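Local coordinates for transcriptional regulator (Mesorhizobium loti, PDB 3BHQ), which probably binds cis-regulatory DNA and controls transcription as a dimeric member of the TetR family, at residues A[32-35]-A[36-39]; A[170-173]-A[174-178]. All coordinates share one frame; numbering follows the deposited sequence.

Contact 1 of 2, residues A[32-35]-A[36-39]; sequences GTSM and EEIA
Ser34 meets the residues of the first helical turn as the N-cap of helix 35-42, which opens the predicted helix-turn-helix motif of this TetR-type regulator. Glu36 folds its chain back at CG (chi2 74°), resting OE1 3.6 Å from Ser34 CB, while its OE2 turns to Lys46 in a salt bridge and to Tyr50 in a hydrogen bond. Glu37 closes the cap from two ends. Its backbone N donates almost straight to Ser34 OG (3.1 Å, 163°), and the same hydroxyl donates to Glu37 OE1 at 2.7 Å, on the anti side of the carboxylate. Serine suits the place because a short hydroxyl can accept and donate at once; chi1 63° sets OG between backbone N and carbonyl carbon, facing Glu37. A water joins Glu37 OE2 to Gly32 O. Ile38 begins the regular helical bonding, its N reaching Ser34 O. Its CG1 stands 3.8 Å from Thr33 OG1, the two side chains crossing near a right angle, and both residues pack on Ala24 of helix 9-28. Ala39, small enough to pack against Val49 of helix 46-53, donates N to the carbonyl O of selenomethionine Met35 at 2.9 Å and sets its CB 3.4 Å from that oxygen.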
loop_
_atom_site.group_PDB
_atom_site.type_symbol
_atom_site.label_atom_id
_atom_site.label_comp_id
_atom_site.label_asym_id
_atom_site.label_seq_id
_atom_site.Cartn_x
_atom_site.Cartn_y
_atom_site.Cartn_z
ATOM N N GLY A 32 1.007 -18.051 16.447
ATOM C CA GLY A 32 1.535 -19.382 16.146
ATOM C C GLY A 32 2.911 -19.687 16.698
ATOM O O GLY A 32 3.400 -20.801 16.508
ATOM N N THR A 33 3.551 -18.705 17.331
ATOM C CA THR A 33 4.882 -18.907 17.921
ATOM C C THR A 33 4.892 -18.429 19.358
ATOM O O THR A 33 3.879 -17.971 19.890
ATOM C CB THR A 33 6.014 -18.280 17.047
ATOM O OG1 THR A 33 7.302 -18.731 17.518
ATOM C CG2 THR A 33 5.970 -16.761 17.054
ATOM N N SER A 34 6.036 -18.609 20.003
ATOM C CA SER A 34 6.182 -18.271 21.393
ATOM C C SER A 34 7.612 -17.915 21.736
ATOM O O SER A 34 8.548 -18.202 20.981
ATOM C CB SER A 34 5.765 -19.468 22.257
ATOM O OG SER A 34 6.612 -20.578 22.024
HETATM N N MSE A 35 7.769 -17.302 22.894
HETATM C CA MSE A 35 9.110 -16.952 23.398
HETATM C C MSE A 35 9.976 -18.197 23.522
HETATM O O MSE A 35 11.163 -18.170 23.179
HETATM C CB MSE A 35 8.998 -16.251 24.750
HETATM C CG MSE A 35 8.306 -14.894 24.676
HETATM SE SE MSE A 35 9.473 -13.503 23.985
HETATM C CE MSE A 35 10.324 -13.065 25.675
ATOM N N GLU A 36 9.368 -19.290 23.971
ATOM C CA GLU A 36 10.068 -20.555 24.170
ATOM C C GLU A 36 10.542 -21.146 22.838
ATOM O O GLU A 36 11.701 -21.562 22.710
ATOM C CB GLU A 36 9.178 -21.549 24.960
ATOM C CG GLU A 36 8.845 -21.109 26.434
ATOM C CD GLU A 36 7.812 -19.956 26.600
ATOM O OE1 GLU A 36 7.086 -19.598 25.630
ATOM O OE2 GLU A 36 7.737 -19.395 27.721
ATOM N N GLU A 37 9.675 -21.142 21.826
ATOM C CA GLU A 37 10.041 -21.635 20.496
ATOM C C GLU A 37 11.120 -20.772 19.819
ATOM O O GLU A 37 12.023 -21.286 19.153
ATOM C CB GLU A 37 8.792 -21.759 19.604
ATOM C CG GLU A 37 7.859 -22.881 20.098
ATOM C CD GLU A 37 6.466 -22.811 19.513
ATOM O OE1 GLU A 37 5.742 -21.853 19.840
ATOM O OE2 GLU A 37 6.077 -23.739 18.776
ATOM N N ILE A 38 11.012 -19.446 19.982
ATOM C CA ILE A 38 12.006 -18.519 19.447
ATOM C C ILE A 38 13.368 -18.737 20.117
ATOM O O ILE A 38 14.405 -18.771 19.434
ATOM C CB ILE A 38 11.534 -17.042 19.568
ATOM C CG1 ILE A 38 10.361 -16.814 18.589
ATOM C CG2 ILE A 38 12.676 -16.061 19.225
ATOM C CD1 ILE A 38 9.543 -15.575 18.867
ATOM N N ALA A 39 13.350 -18.922 21.443
ATOM C CA ALA A 39 14.578 -19.200 22.196
ATOM C C ALA A 39 15.271 -20.425 21.618
ATOM O O ALA A 39 16.473 -20.398 21.318
ATOM C CB ALA A 39 14.293 -19.407 23.714
HETATM O O HOH W 1 5.416 -22.549 16.472
#

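Contact 2 of 2, residues A[170-173]-A[174-178]; sequences LLWI and PMNEA. With EDO (1,2-ethanediol), chain G.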
loop_
_atom_site.group_PDB
_atom_site.type_symbol
_atom_site.label_atom_id
_atom_site.label_comp_id
_atom_site.label_asym_id
_atom_site.label_seq_id
_atom_site.Cartn_x
_atom_site.Cartn_y
_atom_site.Cartn_z
ATOM N N LEU A 170 6.923 3.959 -9.090
ATOM C CA LEU A 170 7.604 2.697 -9.153
ATOM C C LEU A 170 6.832 1.552 -8.516
ATOM O O LEU A 170 6.865 0.419 -9.022
ATOM C CB LEU A 170 8.955 2.831 -8.423
ATOM C CG LEU A 170 9.992 1.757 -8.516
ATOM C CD1 LEU A 170 10.477 1.683 -9.964
ATOM C CD2 LEU A 170 11.138 2.146 -7.546
ATOM N N LEU A 171 6.167 1.807 -7.392
ATOM C CA LEU A 171 5.600 0.725 -6.601
ATOM C C LEU A 171 4.091 0.624 -6.514
ATOM O O LEU A 171 3.610 -0.384 -6.017
ATOM C CB LEU A 171 6.164 0.842 -5.181
ATOM C CG LEU A 171 7.689 0.728 -5.053
ATOM C CD1 LEU A 171 8.139 1.110 -3.639
ATOM C CD2 LEU A 171 8.136 -0.662 -5.434
ATOM N N TRP A 172 3.367 1.616 -7.024
ATOM C CA TRP A 172 1.891 1.590 -6.872
ATOM C C TRP A 172 1.314 0.252 -7.380
ATOM O O TRP A 172 0.577 -0.395 -6.653
ATOM C CB TRP A 172 1.179 2.800 -7.524
ATOM C CG TRP A 172 -0.286 2.813 -7.194
ATOM C CD1 TRP A 172 -1.326 2.594 -8.041
ATOM C CD2 TRP A 172 -0.817 3.023 -5.911
ATOM N NE1 TRP A 172 -2.504 2.665 -7.325
ATOM C CE2 TRP A 172 -2.222 2.931 -6.016
ATOM C CE3 TRP A 172 -0.252 3.298 -4.667
ATOM C CZ2 TRP A 172 -3.055 3.067 -4.933
ATOM C CZ3 TRP A 172 -1.107 3.452 -3.561
ATOM C CH2 TRP A 172 -2.496 3.324 -3.714
ATOM N N ILE A 173 1.626 -0.167 -8.599
ATOM C CA ILE A 173 1.099 -1.433 -9.121
ATOM C C ILE A 173 1.732 -2.653 -8.430
ATOM O O ILE A 173 1.025 -3.440 -7.830
ATOM C CB ILE A 173 1.120 -1.497 -10.671
ATOM C CG1 ILE A 173 0.050 -0.547 -11.233
ATOM C CG2 ILE A 173 0.873 -2.906 -11.175
ATOM C CD1 ILE A 173 0.045 -0.407 -12.771
ATOM N N PRO A 174 3.073 -2.809 -8.498
ATOM C CA PRO A 174 3.615 -4.037 -7.880
ATOM C C PRO A 174 3.356 -4.264 -6.399
ATOM O O PRO A 174 3.065 -5.411 -5.998
ATOM C CB PRO A 174 5.117 -3.971 -8.212
ATOM C CG PRO A 174 5.362 -2.722 -8.797
ATOM C CD PRO A 174 4.120 -2.009 -9.140
HETATM N N MSE A 175 3.432 -3.195 -5.606
HETATM C CA MSE A 175 3.209 -3.333 -4.154
HETATM C C MSE A 175 1.761 -3.698 -3.840
HETATM O O MSE A 175 1.468 -4.586 -3.050
HETATM C CB MSE A 175 3.647 -2.077 -3.390
HETATM C CG MSE A 175 3.585 -2.205 -1.909
HETATM SE SE MSE A 175 4.669 -3.578 -1.173
HETATM C CE MSE A 175 6.236 -2.732 -1.466
ATOM N N ASN A 176 0.817 -3.012 -4.485
ATOM C CA ASN A 176 -0.589 -3.368 -4.269
ATOM C C ASN A 176 -0.928 -4.760 -4.818
ATOM O O ASN A 176 -1.695 -5.505 -4.201
ATOM C CB ASN A 176 -1.515 -2.281 -4.817
ATOM C CG ASN A 176 -1.513 -1.073 -3.930
ATOM O OD1 ASN A 176 -1.995 -1.160 -2.792
ATOM N ND2 ASN A 176 -0.919 0.036 -4.393
ATOM N N GLU A 177 -0.369 -5.099 -5.969
ATOM C CA GLU A 177 -0.578 -6.444 -6.520
ATOM C C GLU A 177 -0.104 -7.510 -5.507
ATOM O O GLU A 177 -0.819 -8.485 -5.286
ATOM C CB GLU A 177 0.105 -6.581 -7.872
ATOM C CG GLU A 177 -0.168 -7.944 -8.515
ATOM C CD GLU A 177 0.332 -8.078 -9.942
ATOM O OE1 GLU A 177 1.063 -7.213 -10.448
ATOM O OE2 GLU A 177 -0.044 -9.069 -10.563
ATOM N N ALA A 178 1.049 -7.277 -4.868
ATOM C CA ALA A 178 1.554 -8.226 -3.854
ATOM C C ALA A 178 0.690 -8.274 -2.640
ATOM O O ALA A 178 0.373 -9.357 -2.130
ATOM C CB ALA A 178 2.940 -7.905 -3.463
HETATM C C1 EDO G . -0.445 1.106 -0.538
HETATM O O1 EDO G . -1.208 0.584 0.564
HETATM C C2 EDO G . 0.710 0.182 -0.819
HETATM O O2 EDO G . 0.239 -1.155 -1.107
#
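Trp172 O is gripped by both nitrogens of Asn176: ND2 donates at 2.7 Å, in the carbonyl plane on a lone pair, and the backbone N adds a weak bond at 3.4 Å. The CG of Asn176 lies beside its own backbone N (chi1 -74°), which folds the amide back along the helix to reach the turn before. There ND2 also lies over the centre of the Trp172 indole, 3.2 Å above its plane, with amide and ring turned 66° apart. The broad ring thus covers a polar nitrogen already bonded to oxygen. Asn176 OD1 accepts hydrogen bonds from O2 of a bound ethanediol, probably from the crystallisation liquor, at 2.8 Å, and from Arg112 of the second subunit. Helix 159-181 runs here through the dimer interface of the C-terminal domain, where Phe134 of the second subunit meets the Trp172 ring. With an alanine here in place of Asn176, Trp172 O would probably lose its short side-chain bond, keeping the weak one from the backbone N, and Arg112 of the second subunit would lose this acceptor. Pro174 kinks the helix, for its N has no hydrogen to give Leu170 O; CG stands 3.5 Å from that oxygen, which instead accepts from His194. Regular bonding resumes just after the proline: Met175 N donates to Leu171 O, and Glu177 N to Ile173 O at 2.9 Å.

Overall arrangement
The two contacts belong to different ends of the TetR architecture. Contact 1 comes first along the chain, where a loop enters helix 35-42 in the predicted DNA-binding motif; contact 2 follows much later, within helix 159-181 of the AefR-like C-terminal domain. Their centres lie 32 Å apart and their nearest atoms about 21 Å, so neither touches the other. Helices 9-28, 46-53 and 56-83 pack against contact 1, whereas helices 88-103, 106-117 and 188-206 surround contact 2. No other protein chain of the assembly touches contact 1, but the second subunit packs directly on contact 2. This separation fits the family plan of N-terminal DNA reading and C-terminal dimerisation.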